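Local coordinates for protein esterase YbfF (Escherichia coli, PDB 3BF7) that probably acts as an esterase, hydrolysing ester and perhaps thioester bonds with an alpha/beta hydrolase fold that bears a helical cap, at residues P60-Y64 / P65-Q69; Y208-E211 / Q212-D215. The protein carries 1 engineered substitution. All coordinates share one frame; numbering follows the deposited sequence.

Contact 1: residues P60-Y64 / P65-Q69; sequences PVMNY and PAMAQ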
loop_
_atom_site.group_PDB
_atom_site.type_symbol
_atom_site.label_atom_id
_atom_site.label_comp_id
_atom_site.label_asym_id
_atom_site.label_seq_id
_atom_site.Cartn_x
_atom_site.Cartn_y
_atom_site.Cartn_z
ATOM N N PRO A 60 15.753 -0.082 -10.766
ATOM C CA PRO A 60 14.982 -0.279 -11.996
ATOM C C PRO A 60 14.013 -1.451 -11.968
ATOM O O PRO A 60 13.089 -1.517 -12.786
ATOM C CB PRO A 60 16.055 -0.456 -13.071
ATOM C CG PRO A 60 17.205 0.302 -12.537
ATOM C CD PRO A 60 17.186 -0.051 -11.059
ATOM N N VAL A 61 14.237 -2.390 -11.054
ATOM C CA VAL A 61 13.368 -3.558 -10.929
ATOM C C VAL A 61 12.192 -3.275 -10.004
ATOM O O VAL A 61 12.360 -2.787 -8.878
ATOM C CB VAL A 61 14.146 -4.772 -10.372
ATOM C CG1 VAL A 61 13.194 -5.946 -10.140
ATOM C CG2 VAL A 61 15.238 -5.174 -11.353
ATOM N N MET A 62 10.995 -3.579 -10.487
ATOM C CA MET A 62 9.790 -3.363 -9.710
ATOM C C MET A 62 8.814 -4.526 -9.908
ATOM O O MET A 62 7.989 -4.503 -10.821
ATOM C CB MET A 62 9.144 -2.042 -10.141
ATOM C CG MET A 62 8.164 -1.469 -9.145
ATOM S SD MET A 62 8.962 -0.927 -7.624
ATOM C CE MET A 62 7.561 -0.135 -6.818
ATOM N N ASN A 63 8.939 -5.554 -9.074
ATOM C CA ASN A 63 8.048 -6.710 -9.122
ATOM C C ASN A 63 7.742 -7.100 -7.682
ATOM O O ASN A 63 8.417 -6.649 -6.753
ATOM C CB ASN A 63 8.663 -7.876 -9.916
ATOM C CG ASN A 63 9.958 -8.388 -9.322
ATOM O OD1 ASN A 63 9.985 -8.930 -8.218
ATOM N ND2 ASN A 63 11.044 -8.228 -10.065
ATOM N N TYR A 64 6.729 -7.931 -7.480
ATOM C CA TYR A 64 6.356 -8.269 -6.123
ATOM C C TYR A 64 7.323 -9.128 -5.318
ATOM O O TYR A 64 7.449 -8.933 -4.111
ATOM C CB TYR A 64 4.913 -8.781 -6.121
ATOM C CG TYR A 64 3.984 -7.621 -6.422
ATOM C CD1 TYR A 64 3.907 -6.534 -5.548
ATOM C CD2 TYR A 64 3.279 -7.545 -7.625
ATOM C CE1 TYR A 64 3.168 -5.403 -5.860
ATOM C CE2 TYR A 64 2.534 -6.411 -7.949
ATOM C CZ TYR A 64 2.486 -5.345 -7.060
ATOM O OH TYR A 64 1.766 -4.211 -7.362
ATOM N N PRO A 65 8.018 -10.085 -5.955
ATOM C CA PRO A 65 8.949 -10.853 -5.122
ATOM C C PRO A 65 10.017 -9.897 -4.570
ATOM O O PRO A 65 10.456 -10.026 -3.431
ATOM C CB PRO A 65 9.523 -11.870 -6.104
ATOM C CG PRO A 65 8.340 -12.164 -6.974
ATOM C CD PRO A 65 7.771 -10.775 -7.236
ATOM N N ALA A 66 10.415 -8.927 -5.390
ATOM C CA ALA A 66 11.421 -7.946 -4.991
ATOM C C ALA A 66 10.913 -7.081 -3.839
ATOM O O ALA A 66 11.635 -6.835 -2.871
ATOM C CB ALA A 66 11.800 -7.068 -6.180
ATOM N N MET A 67 9.669 -6.620 -3.945
ATOM C CA MET A 67 9.083 -5.794 -2.897
ATOM C C MET A 67 8.900 -6.609 -1.617
ATOM O O MET A 67 9.041 -6.082 -0.516
ATOM C CB MET A 67 7.752 -5.202 -3.368
ATOM C CG MET A 67 7.931 -4.075 -4.382
ATOM S SD MET A 67 6.396 -3.251 -4.866
ATOM C CE MET A 67 6.191 -3.867 -6.531
ATOM N N ALA A 68 8.597 -7.896 -1.763
ATOM C CA ALA A 68 8.428 -8.765 -0.601
ATOM C C ALA A 68 9.781 -8.933 0.089
ATOM O O ALA A 68 9.877 -8.872 1.314
ATOM C CB ALA A 68 7.879 -10.120 -1.033
ATOM N N GLN A 69 10.829 -9.145 -0.702
ATOM C CA GLN A 69 12.170 -9.301 -0.149
ATOM C C GLN A 69 12.583 -8.032 0.592
ATOM O O GLN A 69 13.251 -8.101 1.625
ATOM C CB GLN A 69 13.183 -9.589 -1.258
ATOM C CG GLN A 69 14.613 -9.725 -0.752
ATOM C CD GLN A 69 14.811 -10.958 0.101
ATOM O OE1 GLN A 69 14.562 -12.080 -0.344
ATOM N NE2 GLN A 69 15.264 -10.761 1.336
#

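Contact 2: residues Y208-E211 / Q212-D215; sequences YVSE and QYRD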
loop_
_atom_site.group_PDB
_atom_site.type_symbol
_atom_site.label_atom_id
_atom_site.label_comp_id
_atom_site.label_asym_id
_atom_site.label_seq_id
_atom_site.Cartn_x
_atom_site.Cartn_y
_atom_site.Cartn_z
ATOM N N TYR A 208 -11.660 -2.898 -7.462
ATOM C CA TYR A 208 -10.462 -3.679 -7.165
ATOM C C TYR A 208 -10.685 -5.072 -6.578
ATOM O O TYR A 208 -9.881 -5.975 -6.821
ATOM C CB TYR A 208 -9.525 -2.882 -6.250
ATOM C CG TYR A 208 -8.667 -1.859 -6.968
ATOM C CD1 TYR A 208 -7.306 -2.087 -7.181
ATOM C CD2 TYR A 208 -9.205 -0.650 -7.413
ATOM C CE1 TYR A 208 -6.500 -1.137 -7.816
ATOM C CE2 TYR A 208 -8.410 0.307 -8.051
ATOM C CZ TYR A 208 -7.061 0.058 -8.245
ATOM O OH TYR A 208 -6.275 1.012 -8.852
ATOM N N VAL A 209 -11.757 -5.262 -5.812
ATOM C CA VAL A 209 -12.014 -6.573 -5.217
ATOM C C VAL A 209 -13.402 -7.114 -5.548
ATOM O O VAL A 209 -14.054 -7.742 -4.713
ATOM C CB VAL A 209 -11.850 -6.543 -3.673
ATOM C CG1 VAL A 209 -11.637 -7.961 -3.142
ATOM C CG2 VAL A 209 -10.680 -5.657 -3.285
ATOM N N SER A 210 -13.848 -6.880 -6.775
ATOM C CA SER A 210 -15.159 -7.350 -7.206
ATOM C C SER A 210 -15.188 -8.865 -7.416
ATOM O O SER A 210 -14.151 -9.535 -7.398
ATOM C CB SER A 210 -15.574 -6.636 -8.492
ATOM O OG SER A 210 -14.628 -6.860 -9.517
ATOM N N GLU A 211 -16.392 -9.388 -7.627
ATOM C CA GLU A 211 -16.632 -10.814 -7.815
ATOM C C GLU A 211 -15.784 -11.543 -8.855
ATOM O O GLU A 211 -15.454 -12.715 -8.667
ATOM C CB GLU A 211 -18.115 -11.039 -8.132
ATOM C CG GLU A 211 -18.507 -12.491 -8.371
ATOM C CD GLU A 211 -18.252 -13.374 -7.166
ATOM O OE1 GLU A 211 -18.709 -13.020 -6.060
ATOM O OE2 GLU A 211 -17.598 -14.425 -7.327
ATOM N N GLN A 212 -15.425 -10.877 -9.949
ATOM C CA GLN A 212 -14.640 -11.555 -10.975
ATOM C C GLN A 212 -13.239 -11.957 -10.529
ATOM O O GLN A 212 -12.568 -12.725 -11.218
ATOM C CB GLN A 212 -14.545 -10.713 -12.257
ATOM C CG GLN A 212 -13.708 -9.450 -12.167
ATOM C CD GLN A 212 -14.528 -8.234 -11.802
ATOM O OE1 GLN A 212 -14.104 -7.097 -12.018
ATOM N NE2 GLN A 212 -15.709 -8.465 -11.242
ATOM N N TYR A 213 -12.799 -11.452 -9.380
ATOM C CA TYR A 213 -11.469 -11.780 -8.869
ATOM C C TYR A 213 -11.547 -12.716 -7.672
ATOM O O TYR A 213 -10.524 -13.155 -7.151
ATOM C CB TYR A 213 -10.732 -10.507 -8.444
ATOM C CG TYR A 213 -10.720 -9.430 -9.498
ATOM C CD1 TYR A 213 -10.183 -9.668 -10.760
ATOM C CD2 TYR A 213 -11.277 -8.179 -9.242
ATOM C CE1 TYR A 213 -10.203 -8.684 -11.748
ATOM C CE2 TYR A 213 -11.302 -7.189 -10.220
ATOM C CZ TYR A 213 -10.766 -7.448 -11.471
ATOM O OH TYR A 213 -10.807 -6.484 -12.451
ATOM N N ARG A 214 -12.764 -13.032 -7.245
ATOM C CA ARG A 214 -12.960 -13.877 -6.074
ATOM C C ARG A 214 -12.371 -15.285 -6.145
ATOM O O ARG A 214 -11.773 -15.748 -5.169
ATOM C CB ARG A 214 -14.450 -13.949 -5.737
ATOM C CG ARG A 214 -14.745 -14.564 -4.382
ATOM C CD ARG A 214 -16.120 -14.144 -3.889
ATOM N NE ARG A 214 -16.448 -14.743 -2.600
ATOM C CZ ARG A 214 -16.745 -16.027 -2.426
ATOM N NH1 ARG A 214 -16.762 -16.855 -3.463
ATOM N NH2 ARG A 214 -17.026 -16.483 -1.214
ATOM N N ASP A 215 -12.530 -15.972 -7.273
ATOM C CA ASP A 215 -11.985 -17.322 -7.384
ATOM C C ASP A 215 -10.476 -17.309 -7.171
ATOM O O ASP A 215 -9.943 -18.111 -6.401
ATOM C CB ASP A 215 -12.307 -17.945 -8.747
ATOM C CG ASP A 215 -13.783 -18.246 -8.921
ATOM O OD1 ASP A 215 -14.466 -18.503 -7.909
ATOM O OD2 ASP A 215 -14.259 -18.242 -10.076
HETATM O O HOH W 1 -14.205 -15.060 -9.523
HETATM O O HOH W 2 -16.471 -16.640 -6.406
#

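Contact 1: residues P60-Y64 / P65-Q69
Ala-68 N donates a hydrogen bond to Tyr-64 O over 2.8 Å. This is a regular bond of the first turn of the helix. One step back, Met-67 N donates to Asn-63 O at 3.1 Å. Asn-63 is the N-cap residue. Its OD1 accepts from Ala-66 N at 2.9 Å, with the donor tilted 27° from the carbonyl plane. CG of Asn-63 lies between the backbone N and the carbonyl carbon (chi1 61°), which swings the amide oxygen back over the helix start. The bond caps an N-H of the first turn.

On the buried side, Tyr-64 and Met-67 run side by side and point the same way. Met-67 CE reaches Tyr-64 CE1 at 3.5 Å. The Met-67 sulfur lies obliquely to the ring, 4.9 Å from SD to the centroid of the Tyr-64 ring, a Met-aromatic contact. Met-62 crosses Met-67 at about a right angle, its CE 3.9 Å from Met-67 SD.

Tyr-64 OH hydrogen-bonds to Ile-185 O. The Tyr-64 side chain touches Met-90, Lys-93 and Ala-97, and Met-67 touches Ala-94, so the start of helix 64-78 rests against helix 90-101, which follows strand 83-88.

Contact 2: residues Y208-E211 / Q212-D215
Glu-211 meets Arg-214 through both backbone and side chain. Arg-214 N donates to Glu-211 O at 3.1 Å. Water 1 takes a second place on the same oxygen: it donates to Glu-211 O at 2.8 Å and accepts from Asp-215 N at 2.9 Å. It thus stands in for a direct bond between Glu-211 O and Asp-215 N.

The Glu-211 side chain bends at chi2 (61°), which brings its carboxylate across the aliphatic part of Arg-214. OE2 of Glu-211 lies 3.6 Å from Arg-214 CB. Glu-211 OE1 is 4.5 Å from Arg-214 NE and well out of the guanidinium plane, so the charges probably attract without a salt bridge. Water 2 joins the two groups instead. It donates to Glu-211 OE2 at 2.7 Å, accepts from Arg-214 NH1 at the guanidinium edge, and also donates to Asp-215 OD1.

Ser-210 O accepts from Tyr-213 N at 3.1 Å. Gln-212 folds back towards Ser-210, but the fit of their side-chain ends is doubtful. Gln-212 CG lies over the centre of the Tyr-213 ring, 3.5 Å above its plane. The same ring meets Tyr-119 edge to face. With an alanine in place of Tyr-213, Gln-212 CG would probably lose the ring face beneath it and Tyr-119 one of its edge-to-face partners.

The two successive bonds from residue i+3 to residue i form overlapping beta turns, which lead into helix 214-220. In this alpha/beta hydrolase fold they follow Tyr-208, which stacks on His-234 and touches Ser-89 and Asp-113, three residues whose geometry is consistent with a catalytic triad.

How the contacts relate
Both contacts are local, and neither closes a long loop. They come in series along the chain and neither nest nor cross. Contact 1 ends the loop after strand 45-48 and starts helix 64-78. The chain then passes through strand 83-88, helix 90-101 and strand 106-112, and on through helices 125-136 to 182-186 to strand 198-201. Contact 2 ends the loop after that strand and leads into helix 214-220. Their centres lie 24 Å apart, and their nearest atoms about 9 Å, without touching. Contact 1 ties its helix to helix 90-101, the helix that follows the probable nucleophile elbow. Contact 2 adjoins the probable triad through Tyr-208.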